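Local coordinates for protein EmGH1 (PDB 5Z87) that probably hydrolyses terminal beta-glucosidic bonds as a family 3 glycoside hydrolase from the marine bacterium Erythrobacter marinus, at residues A48-L53 against F121-F126; A69-D74 against H87-V92; E168-G173 against C383-M388; I211-G214 against A218-E221. All coordinates share one frame; numbering follows the deposited sequence. Where two conformers were deposited one is given.

Contact 1 (A48-L53 against F121-F126)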
loop_
_atom_site.group_PDB
_atom_site.type_symbol
_atom_site.label_atom_id
_atom_site.label_comp_id
_atom_site.label_asym_id
_atom_site.label_seq_id
_atom_site.Cartn_x
_atom_site.Cartn_y
_atom_site.Cartn_z
ATOM N N ALA A 48 -17.611 -29.122 -29.937
ATOM C CA ALA A 48 -18.719 -29.886 -29.366
ATOM C C ALA A 48 -18.849 -31.249 -30.041
ATOM O O ALA A 48 -18.985 -32.278 -29.371
ATOM C CB ALA A 48 -20.022 -29.095 -29.487
ATOM N N ALA A 49 -18.807 -31.273 -31.376
ATOM C CA ALA A 49 -18.938 -32.544 -32.085
ATOM C C ALA A 49 -17.842 -33.522 -31.672
ATOM O O ALA A 49 -18.100 -34.718 -31.481
ATOM C CB ALA A 49 -18.924 -32.306 -33.595
ATOM N N LEU A 50 -16.616 -33.028 -31.499
ATOM C CA LEU A 50 -15.525 -33.909 -31.107
ATOM C C LEU A 50 -15.687 -34.373 -29.671
ATOM O O LEU A 50 -15.446 -35.550 -29.355
ATOM C CB LEU A 50 -14.186 -33.196 -31.291
ATOM C CG LEU A 50 -12.939 -33.948 -30.819
ATOM C CD1 LEU A 50 -12.828 -35.290 -31.528
ATOM C CD2 LEU A 50 -11.664 -33.109 -31.021
ATOM N N ALA A 51 -16.084 -33.456 -28.782
ATOM C CA ALA A 51 -16.187 -33.800 -27.368
ATOM C C ALA A 51 -17.239 -34.883 -27.128
ATOM O O ALA A 51 -17.068 -35.726 -26.241
ATOM C CB ALA A 51 -16.501 -32.540 -26.554
ATOM N N ASN A 52 -18.323 -34.878 -27.908
ATOM C CA ASN A 52 -19.335 -35.925 -27.794
ATOM C C ASN A 52 -18.781 -37.311 -28.095
ATOM O O ASN A 52 -19.372 -38.302 -27.668
ATOM C CB ASN A 52 -20.513 -35.628 -28.719
ATOM C CG ASN A 52 -21.306 -34.411 -28.266
ATOM O OD1 ASN A 52 -21.375 -34.119 -27.070
ATOM N ND2 ASN A 52 -21.896 -33.685 -29.218
ATOM N N LEU A 53 -17.651 -37.408 -28.789
ATOM C CA LEU A 53 -17.075 -38.702 -29.124
ATOM C C LEU A 53 -16.066 -39.208 -28.100
ATOM O O LEU A 53 -15.638 -40.363 -28.206
ATOM C CB LEU A 53 -16.400 -38.633 -30.497
ATOM C CG LEU A 53 -17.227 -37.988 -31.604
ATOM C CD1 LEU A 53 -16.448 -37.951 -32.894
ATOM C CD2 LEU A 53 -18.531 -38.740 -31.780
ATOM N N PHE A 121 -8.271 -39.379 -32.003
ATOM C CA PHE A 121 -8.742 -38.398 -32.975
ATOM C C PHE A 121 -7.631 -37.489 -33.494
ATOM O O PHE A 121 -7.917 -36.511 -34.191
ATOM C CB PHE A 121 -9.863 -37.562 -32.358
ATOM C CG PHE A 121 -10.948 -38.389 -31.742
ATOM C CD1 PHE A 121 -12.008 -38.858 -32.517
ATOM C CD2 PHE A 121 -10.891 -38.741 -30.398
ATOM C CE1 PHE A 121 -13.007 -39.644 -31.951
ATOM C CE2 PHE A 121 -11.887 -39.519 -29.825
ATOM C CZ PHE A 121 -12.946 -39.968 -30.604
ATOM N N GLY A 122 -6.379 -37.786 -33.178
ATOM C CA GLY A 122 -5.275 -37.001 -33.704
ATOM C C GLY A 122 -5.177 -35.584 -33.174
ATOM O O GLY A 122 -4.690 -34.697 -33.889
ATOM N N ILE A 123 -5.621 -35.343 -31.941
ATOM C CA ILE A 123 -5.552 -34.007 -31.346
ATOM C C ILE A 123 -4.090 -33.648 -31.096
ATOM O O ILE A 123 -3.400 -34.353 -30.343
ATOM C CB ILE A 123 -6.376 -33.930 -30.050
ATOM C CG1 ILE A 123 -7.803 -34.446 -30.294
ATOM C CG2 ILE A 123 -6.366 -32.487 -29.480
ATOM C CD1 ILE A 123 -8.634 -34.688 -29.014
ATOM N N PRO A 124 -3.564 -32.599 -31.718
ATOM C CA PRO A 124 -2.206 -32.149 -31.395
ATOM C C PRO A 124 -2.191 -31.373 -30.080
ATOM O O PRO A 124 -3.224 -30.983 -29.535
ATOM C CB PRO A 124 -1.827 -31.249 -32.586
ATOM C CG PRO A 124 -3.005 -31.337 -33.562
ATOM C CD PRO A 124 -4.188 -31.732 -32.731
ATOM N N ALA A 125 -0.984 -31.170 -29.567
ATOM C CA ALA A 125 -0.786 -30.354 -28.377
ATOM C C ALA A 125 -0.778 -28.867 -28.720
ATOM O O ALA A 125 -0.339 -28.463 -29.799
ATOM C CB ALA A 125 0.530 -30.732 -27.698
ATOM N N PHE A 126 -1.297 -28.047 -27.801
ATOM C CA PHE A 126 -0.872 -26.651 -27.767
ATOM C C PHE A 126 0.607 -26.628 -27.402
ATOM O O PHE A 126 1.062 -27.403 -26.558
ATOM C CB PHE A 126 -1.679 -25.830 -26.747
ATOM C CG PHE A 126 -2.834 -25.059 -27.353
ATOM C CD1 PHE A 126 -2.639 -24.206 -28.429
ATOM C CD2 PHE A 126 -4.120 -25.202 -26.852
ATOM C CE1 PHE A 126 -3.710 -23.508 -28.992
ATOM C CE2 PHE A 126 -5.198 -24.497 -27.414
ATOM C CZ PHE A 126 -4.989 -23.655 -28.477
#
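Leu50 lays one of its methyls on the ring of Phe121 and turns the other to Ile123, which makes it the tight inner part of this contact. Leu50 CD1 comes over one face, offset toward the rim and 3.6 Å from Phe121 CG. It makes a CH-pi contact, 4.0 Å from Leu50 CD1 to the Phe121 ring centroid and 27° off the ring normal. The Leu50 side chain leaves the helix with CG anti to the backbone N (chi1 175°), and this sends its fork between the two hydrophobic partners. Its second branch meets isoleucine tip to tip, Leu50 CD2 lying 4.0 Å from Ile123 CD1. Leu50 and Ile123 are both buried.

The outer part touches just as closely but lies at the solvent edge and covers less of its leucine. Leu53, an exposed residue three positions on, meets the far end of the same ring: Leu53 CB is 3.7 Å from Phe121 CZ, and the carbonyl Leu53 O approaches CZ obliquely at 3.6 Å. That oxygen also receives a weak hydrogen bond from Arg120. No hydrogen bond joins the two segments, so dispersion carries the contact. Replacing Phe121 by alanine would probably leave Leu50 CD1 and Leu53 CB without their shared aromatic partner and open a gap between helix and loop.

Asn52 OD1 and Pro124 O are both bonded to helix 366-382, through Arg370 and Lys380. The segment 121-126 is the run-in to strand 126-129 of the parallel sheet, so the N-terminal helix 43-51 here packs against an entry loop of the TIM-barrel domain of family 3 glycoside hydrolases.

Contact 2 (A69-D74 against H87-V92)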
loop_
_atom_site.group_PDB
_atom_site.type_symbol
_atom_site.label_atom_id
_atom_site.label_comp_id
_atom_site.label_asym_id
_atom_site.label_seq_id
_atom_site.Cartn_x
_atom_site.Cartn_y
_atom_site.Cartn_z
ATOM N N ALA A 69 9.914 -30.551 -21.914
ATOM C CA ALA A 69 11.199 -31.239 -22.051
ATOM C C ALA A 69 11.078 -32.749 -21.853
ATOM O O ALA A 69 11.676 -33.524 -22.606
ATOM C CB ALA A 69 12.212 -30.653 -21.063
ATOM N N ASP A 70 10.330 -33.188 -20.840
ATOM C CA ASP A 70 10.255 -34.620 -20.542
ATOM C C ASP A 70 9.361 -35.372 -21.514
ATOM O O ASP A 70 9.559 -36.572 -21.721
ATOM C CB ASP A 70 9.754 -34.844 -19.120
ATOM C CG ASP A 70 10.822 -34.567 -18.088
ATOM O OD1 ASP A 70 11.924 -34.102 -18.472
ATOM O OD2 ASP A 70 10.561 -34.822 -16.896
ATOM N N VAL A 71 8.362 -34.701 -22.082
ATOM C CA VAL A 71 7.576 -35.294 -23.148
ATOM C C VAL A 71 8.432 -35.460 -24.401
ATOM O O VAL A 71 8.412 -36.509 -25.051
ATOM C CB VAL A 71 6.326 -34.432 -23.409
ATOM C CG1 VAL A 71 5.453 -35.049 -24.491
ATOM C CG2 VAL A 71 5.543 -34.244 -22.117
ATOM N N MET A 72 9.226 -34.445 -24.737
ATOM C CA MET A 72 10.002 -34.489 -25.972
ATOM C C MET A 72 11.136 -35.502 -25.893
ATOM O O MET A 72 11.413 -36.206 -26.872
ATOM C CB MET A 72 10.557 -33.105 -26.285
ATOM C CG MET A 72 9.499 -32.087 -26.583
ATOM S SD MET A 72 10.214 -30.448 -26.761
ATOM C CE MET A 72 10.980 -30.509 -28.374
ATOM N N SER A 73 11.810 -35.586 -24.743
ATOM C CA SER A 73 12.992 -36.434 -24.634
ATOM C C SER A 73 12.652 -37.918 -24.560
ATOM O O SER A 73 13.492 -38.752 -24.910
ATOM C CB SER A 73 13.818 -36.042 -23.403
ATOM O OG SER A 73 13.178 -36.452 -22.201
ATOM N N ASP A 74 11.453 -38.274 -24.092
ATOM C CA ASP A 74 11.142 -39.679 -23.851
ATOM C C ASP A 74 9.634 -39.872 -23.777
ATOM O O ASP A 74 9.083 -40.040 -22.680
ATOM C CB ASP A 74 11.812 -40.153 -22.559
ATOM C CG ASP A 74 11.733 -41.663 -22.361
ATOM O OD1 ASP A 74 11.177 -42.372 -23.225
ATOM O OD2 ASP A 74 12.234 -42.140 -21.328
ATOM N N HIS A 87 -3.681 -40.871 -24.104
ATOM C CA HIS A 87 -4.731 -40.182 -24.844
ATOM C C HIS A 87 -4.295 -38.809 -25.336
ATOM O O HIS A 87 -5.142 -37.974 -25.663
ATOM C CB HIS A 87 -5.982 -40.058 -23.984
ATOM C CG HIS A 87 -6.262 -41.281 -23.176
ATOM N ND1 HIS A 87 -6.633 -42.480 -23.750
ATOM C CD2 HIS A 87 -6.196 -41.505 -21.841
ATOM C CE1 HIS A 87 -6.799 -43.384 -22.802
ATOM N NE2 HIS A 87 -6.532 -42.822 -21.635
ATOM N N GLY A 88 -2.995 -38.553 -25.406
ATOM C CA GLY A 88 -2.570 -37.235 -25.834
ATOM C C GLY A 88 -2.396 -36.290 -24.659
ATOM O O GLY A 88 -2.140 -36.734 -23.534
ATOM N N ILE A 89 -2.543 -34.988 -24.903
ATOM C CA ILE A 89 -2.145 -33.989 -23.922
ATOM C C ILE A 89 -2.805 -32.672 -24.294
ATOM O O ILE A 89 -3.010 -32.375 -25.473
ATOM C CB ILE A 89 -0.595 -33.885 -23.848
ATOM C CG1 ILE A 89 -0.140 -33.174 -22.570
ATOM C CG2 ILE A 89 -0.010 -33.222 -25.096
ATOM C CD1 ILE A 89 1.291 -33.500 -22.186
ATOM N N GLY A 90 -3.166 -31.892 -23.279
ATOM C CA GLY A 90 -3.654 -30.548 -23.510
ATOM C C GLY A 90 -2.620 -29.640 -24.145
ATOM O O GLY A 90 -2.830 -29.107 -25.238
ATOM N N GLY A 91 -1.493 -29.444 -23.462
ATOM C CA GLY A 91 -0.439 -28.610 -23.999
ATOM C C GLY A 91 0.897 -28.988 -23.406
ATOM O O GLY A 91 0.991 -29.805 -22.486
ATOM N N VAL A 92 1.945 -28.393 -23.963
ATOM C CA VAL A 92 3.261 -28.404 -23.345
ATOM C C VAL A 92 3.743 -26.966 -23.305
ATOM O O VAL A 92 3.319 -26.114 -24.092
ATOM C CB VAL A 92 4.297 -29.292 -24.078
ATOM C CG1 VAL A 92 3.953 -30.758 -23.925
ATOM C CG2 VAL A 92 4.437 -28.886 -25.546
#
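Ala69 O, two residues before the Val71 that packs on Ile89 and Val92, is gripped twice by a single residue: Ser73 N donates to Ala69 O at 3.0 Å, and Ser73 OG adds a weak bond to Ala69 O at 3.3 Å. The serine hydroxyl thus folds back on its own helix 68-73, at its last turn. The helix lies over the start of the TIM barrel, where strand 91-93 opens the parallel sheet and pairs with strand 126-129 through backbone bonds of Val92 to Phe126 and Phe128.

Across the contact everything is apolar and buried. Val71 points toward the strand, and one methyl does all the touching: Val71 CG2 is 4.2 Å from Val92 CG1 and 4.3 Å from Ile89 CD1. With CG1 of Val71 anti to the backbone N (chi1 -178°), CG2 is the branch turned to both partners. These are ordinary, unstrained distances, and the backbones stay well apart, Val71 CA and Val92 CA being 8.1 Å from each other.

The surroundings thicken this thin seam. Phe78 and Phe85 touch Val71, while helix 101-116 reaches Ile89 with Val115 and Val92 with Met111. On the strand side Gly90 O accepts a hydrogen bond from Lys380, which also bonds Pro124 O. Directly after Ser73, Asp74 is the N-cap of helix 75-81, Asp74 OD1 accepting the backbone N-H of Gly77.

Contact 3 (E168-G173 against C383-M388); sequences EARSRG and CGLFDM
Arg170 sets CG anti to the backbone N (chi1 -167°) and bends at chi2 (60°), a course that carries the guanidinium off helix 155-171 to the carbonyl of Cys383. There NH1 donates to Cys383 O at 2.9 Å, while Arg170 NH2 adds a weak bond to Cys383 O at 3.1 Å. One oxygen thus sits at the edge of the guanidinium, tilted somewhat from its plane, and faces NH1 almost head-on, with a C=O...N angle of 165°. Both N-H directions are bent, as a fork onto one acceptor requires.

Gly384, with its positive phi, forms a Schellman motif at the C-terminal end of helix 366-382; Gly173 does the same for helix 155-171, with Gly173 N on Arg170 O at 3.0 Å. In this TIM-barrel domain the arginine therefore links the C-terminal ends of two helices, and its positive charge probably suits the negative end of helix 366-382. NH2 is also bonded to Arg227 O, so it has a second carbonyl partner. A leucine in place of Arg170 would probably leave the carbonyls Cys383 O and Arg227 O without these donors.

Apolar atoms fill in loosely: Leu385 CD2 is 4.3 Å from Arg170 NH1, and exposed Met388 contributes CB at slightly greater range. Any CB on Gly384 would be crowded by Met388 CG. Asp387 farther along forms a salt bridge with Arg46.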
loop_
_atom_site.group_PDB
_atom_site.type_symbol
_atom_site.label_atom_id
_atom_site.label_comp_id
_atom_site.label_asym_id
_atom_site.label_seq_id
_atom_site.Cartn_x
_atom_site.Cartn_y
_atom_site.Cartn_z
ATOM N N GLU A 168 7.447 -15.623 -36.122
ATOM C CA GLU A 168 8.593 -16.391 -35.659
ATOM C C GLU A 168 8.148 -17.546 -34.770
ATOM O O GLU A 168 8.716 -18.642 -34.833
ATOM C CB GLU A 168 9.586 -15.473 -34.925
ATOM C CG GLU A 168 10.132 -14.321 -35.783
ATOM C CD GLU A 168 11.394 -13.648 -35.224
ATOM O OE1 GLU A 168 11.997 -14.141 -34.235
ATOM O OE2 GLU A 168 11.784 -12.602 -35.793
ATOM N N ALA A 169 7.118 -17.325 -33.951
ATOM C CA ALA A 169 6.670 -18.369 -33.036
ATOM C C ALA A 169 5.954 -19.490 -33.789
ATOM O O ALA A 169 6.249 -20.672 -33.588
ATOM C CB ALA A 169 5.761 -17.766 -31.955
ATOM N N ARG A 170 5.010 -19.135 -34.662
ATOM C CA ARG A 170 4.216 -20.147 -35.352
ATOM C C ARG A 170 5.084 -20.974 -36.301
ATOM O O ARG A 170 4.941 -22.200 -36.377
ATOM C CB ARG A 170 3.056 -19.472 -36.091
ATOM C CG ARG A 170 1.973 -20.425 -36.592
ATOM C CD ARG A 170 1.339 -21.203 -35.441
ATOM N NE ARG A 170 0.556 -22.352 -35.889
ATOM C CZ ARG A 170 -0.766 -22.343 -36.033
ATOM N NH1 ARG A 170 -1.407 -23.430 -36.452
ATOM N NH2 ARG A 170 -1.451 -21.242 -35.763
ATOM N N SER A 171 6.017 -20.330 -37.000
ATOM C CA SER A 171 6.919 -21.070 -37.875
ATOM C C SER A 171 7.781 -22.061 -37.103
ATOM O O SER A 171 8.237 -23.053 -37.682
ATOM C CB SER A 171 7.810 -20.099 -38.662
ATOM O OG SER A 171 8.792 -19.533 -37.811
ATOM N N ARG A 172 8.013 -21.825 -35.816
ATOM C CA ARG A 172 8.793 -22.738 -34.986
ATOM C C ARG A 172 7.918 -23.729 -34.221
ATOM O O ARG A 172 8.424 -24.463 -33.367
ATOM C CB ARG A 172 9.682 -21.947 -34.014
ATOM C CG ARG A 172 10.764 -21.109 -34.716
ATOM C CD ARG A 172 11.458 -20.112 -33.778
ATOM N NE ARG A 172 12.323 -20.793 -32.822
ATOM C CZ ARG A 172 13.494 -20.327 -32.405
ATOM N NH1 ARG A 172 13.948 -19.154 -32.850
ATOM N NH2 ARG A 172 14.214 -21.033 -31.545
ATOM N N GLY A 173 6.622 -23.774 -34.505
ATOM C CA GLY A 173 5.769 -24.786 -33.927
ATOM C C GLY A 173 4.948 -24.348 -32.739
ATOM O O GLY A 173 4.183 -25.156 -32.207
ATOM N N CYS A 383 -7.135 -22.236 -33.703
ATOM C CA CYS A 383 -5.739 -22.025 -34.050
ATOM C C CYS A 383 -5.271 -22.914 -35.188
ATOM O O CYS A 383 -4.093 -22.844 -35.553
ATOM C CB CYS A 383 -4.848 -22.244 -32.824
ATOM S SG CYS A 383 -5.169 -20.998 -31.539
ATOM N N GLY A 384 -6.148 -23.748 -35.738
ATOM C CA GLY A 384 -5.796 -24.559 -36.888
ATOM C C GLY A 384 -4.967 -25.786 -36.599
ATOM O O GLY A 384 -4.401 -26.355 -37.537
ATOM N N LEU A 385 -4.869 -26.219 -35.334
ATOM C CA LEU A 385 -4.003 -27.359 -35.027
ATOM C C LEU A 385 -4.420 -28.600 -35.802
ATOM O O LEU A 385 -3.573 -29.438 -36.124
ATOM C CB LEU A 385 -4.003 -27.691 -33.530
ATOM C CG LEU A 385 -3.721 -26.624 -32.460
ATOM C CD1 LEU A 385 -3.068 -27.277 -31.264
ATOM C CD2 LEU A 385 -2.873 -25.493 -32.982
ATOM N N PHE A 386 -5.711 -28.735 -36.107
ATOM C CA PHE A 386 -6.208 -29.935 -36.764
ATOM C C PHE A 386 -5.984 -29.906 -38.269
ATOM O O PHE A 386 -5.922 -30.968 -38.894
ATOM C CB PHE A 386 -7.708 -30.114 -36.487
ATOM C CG PHE A 386 -8.042 -30.487 -35.053
ATOM C CD1 PHE A 386 -8.209 -29.507 -34.073
ATOM C CD2 PHE A 386 -8.239 -31.812 -34.696
ATOM C CE1 PHE A 386 -8.567 -29.858 -32.765
ATOM C CE2 PHE A 386 -8.583 -32.169 -33.385
ATOM C CZ PHE A 386 -8.741 -31.193 -32.420
ATOM N N ASP A 387 -5.834 -28.721 -38.853
ATOM C CA ASP A 387 -5.882 -28.534 -40.295
ATOM C C ASP A 387 -4.546 -28.110 -40.899
ATOM O O ASP A 387 -4.501 -27.791 -42.095
ATOM C CB ASP A 387 -6.963 -27.499 -40.627
ATOM C CG ASP A 387 -8.297 -27.798 -39.933
ATOM O OD1 ASP A 387 -8.701 -28.984 -39.891
ATOM O OD2 ASP A 387 -8.941 -26.848 -39.432
ATOM N N MET A 388 -3.464 -28.116 -40.125
ATOM C CA MET A 388 -2.210 -27.495 -40.528
ATOM C C MET A 388 -1.023 -28.377 -40.173
ATOM O O MET A 388 -1.108 -29.221 -39.272
ATOM C CB MET A 388 -2.034 -26.118 -39.860
ATOM C CG MET A 388 -3.026 -25.070 -40.341
ATOM S SD MET A 388 -3.071 -24.922 -42.156
ATOM C CE MET A 388 -1.539 -24.038 -42.497
#

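Contact 4 (I211-G214 against A218-E221)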
loop_
_atom_site.group_PDB
_atom_site.type_symbol
_atom_site.label_atom_id
_atom_site.label_comp_id
_atom_site.label_asym_id
_atom_site.label_seq_id
_atom_site.Cartn_x
_atom_site.Cartn_y
_atom_site.Cartn_z
ATOM N N ILE A 211 -1.339 -5.605 -29.022
ATOM C CA ILE A 211 -0.581 -6.845 -28.868
ATOM C C ILE A 211 -1.421 -8.040 -29.292
ATOM O O ILE A 211 -0.949 -8.928 -30.011
ATOM C CB ILE A 211 -0.091 -7.018 -27.417
ATOM C CG1 ILE A 211 0.828 -5.874 -26.986
ATOM C CG2 ILE A 211 0.626 -8.385 -27.250
ATOM C CD1 ILE A 211 0.963 -5.760 -25.462
ATOM N N VAL A 212 -2.660 -8.115 -28.801
ATOM C CA VAL A 212 -3.499 -9.262 -29.132
ATOM C C VAL A 212 -3.762 -9.290 -30.631
ATOM O O VAL A 212 -3.663 -10.340 -31.275
ATOM C CB VAL A 212 -4.815 -9.246 -28.321
ATOM C CG1 VAL A 212 -5.755 -10.373 -28.780
ATOM C CG2 VAL A 212 -4.545 -9.386 -26.833
ATOM N N GLU A 213 -4.055 -8.131 -31.216
ATOM C CA GLU A 213 -4.340 -8.095 -32.640
ATOM C C GLU A 213 -3.082 -8.286 -33.484
ATOM O O GLU A 213 -3.195 -8.671 -34.650
ATOM C CB GLU A 213 -5.091 -6.796 -32.969
ATOM C CG GLU A 213 -6.534 -6.840 -32.410
ATOM C CD GLU A 213 -7.346 -5.564 -32.596
ATOM O OE1 GLU A 213 -6.836 -4.452 -32.312
ATOM O OE2 GLU A 213 -8.526 -5.689 -32.997
ATOM N N GLY A 214 -1.893 -8.069 -32.916
ATOM C CA GLY A 214 -0.659 -8.426 -33.593
ATOM C C GLY A 214 -0.338 -9.906 -33.511
ATOM O O GLY A 214 0.076 -10.512 -34.500
ATOM N N ALA A 218 -6.459 -9.651 -36.464
ATOM C CA ALA A 218 -7.747 -9.045 -36.187
ATOM C C ALA A 218 -8.778 -10.136 -35.886
ATOM O O ALA A 218 -8.718 -11.223 -36.464
ATOM C CB ALA A 218 -8.183 -8.202 -37.383
ATOM N N PRO A 219 -9.725 -9.879 -34.978
ATOM C CA PRO A 219 -10.676 -10.932 -34.579
ATOM C C PRO A 219 -11.286 -11.630 -35.789
ATOM O O PRO A 219 -11.751 -10.983 -36.727
ATOM C CB PRO A 219 -11.745 -10.169 -33.787
ATOM C CG PRO A 219 -11.127 -8.868 -33.415
ATOM C CD PRO A 219 -10.093 -8.556 -34.446
ATOM N N ALA A 220 -11.266 -12.964 -35.770
ATOM C CA ALA A 220 -11.809 -13.752 -36.873
ATOM C C ALA A 220 -12.246 -15.113 -36.347
ATOM O O ALA A 220 -11.887 -15.517 -35.236
ATOM C CB ALA A 220 -10.792 -13.910 -38.015
ATOM N N GLU A 221 -13.035 -15.822 -37.163
ATOM C CA GLU A 221 -13.513 -17.138 -36.741
ATOM C C GLU A 221 -12.344 -18.083 -36.506
ATOM O O GLU A 221 -12.313 -18.810 -35.505
ATOM C CB GLU A 221 -14.478 -17.716 -37.777
ATOM C CG GLU A 221 -14.998 -19.100 -37.420
ATOM C CD GLU A 221 -15.924 -19.713 -38.475
ATOM O OE1 GLU A 221 -15.544 -19.809 -39.668
ATOM O OE2 GLU A 221 -17.036 -20.125 -38.097
#
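Glu213 and Pro219 cross obliquely, the carboxylate end of one passing the CD-CG side of the puckered proline ring. Glu213 holds CG anti to its carbonyl carbon (chi1 -71°) and runs extended beyond CG, which takes its carboxylate outward from the helix to the proline. The nearest pair is Glu213 OE2 with Pro219 CD at 3.6 Å; Glu213 OE2 to Pro219 CG follows at 4.1 Å. Since Glu213 was modelled in two conformers, this meeting belongs to one of them and is doubtful as a constant feature.

Behind the side chains the backbones come close where the chain turns back. The CA atoms of Glu213 and Ala218 are 5.0 Å apart, yet Glu213 O and Ala218 N, at 3.9 Å, make no hydrogen bond. The methyl of Ala218 points away from the helix.

This is the exit of helix 201-216 into the loop leading to strand 229-235, a helix-to-strand connection of the TIM barrel. The inner face of the helix is buried: Val212 touches Thr230 and Val232 of that strand, and Ile211 packs on Val158 and Phe162 of helix 155-171. Arg227 gives Gly214 O a weak hydrogen bond. Glu213, Ala218 and Pro219 lie on the outer, solvent-facing side.

Proline brings no N-H to the carboxylate, only CD carbon-bound hydrogens polarised by the ring nitrogen, so the attraction is likely to be weak and the contact itself probably does little to neutralise the acid.

Overall arrangement
From the N terminus, helix 43-51 comes first, and contact 1 closes the loop from there to 121-126. Contact 2 nests inside that loop, bringing helix 68-73 onto strand 91-93; the two contacts touch where Phe126 probably bonds to the backbone of Gly90, and Ala125 packs on Ile89. Contact 3 opens later and spans most of the barrel, from helix 155-171 to the end of helix 366-382; contact 4 is the short turn nested within it. No two cross. Contact 3 returns to contact 1 where Leu385 meets Pro124 and Ala125, and Phe386 meets Leu50. Contact 4 touches none of the others, its centre about 15 Å from that of contact 3.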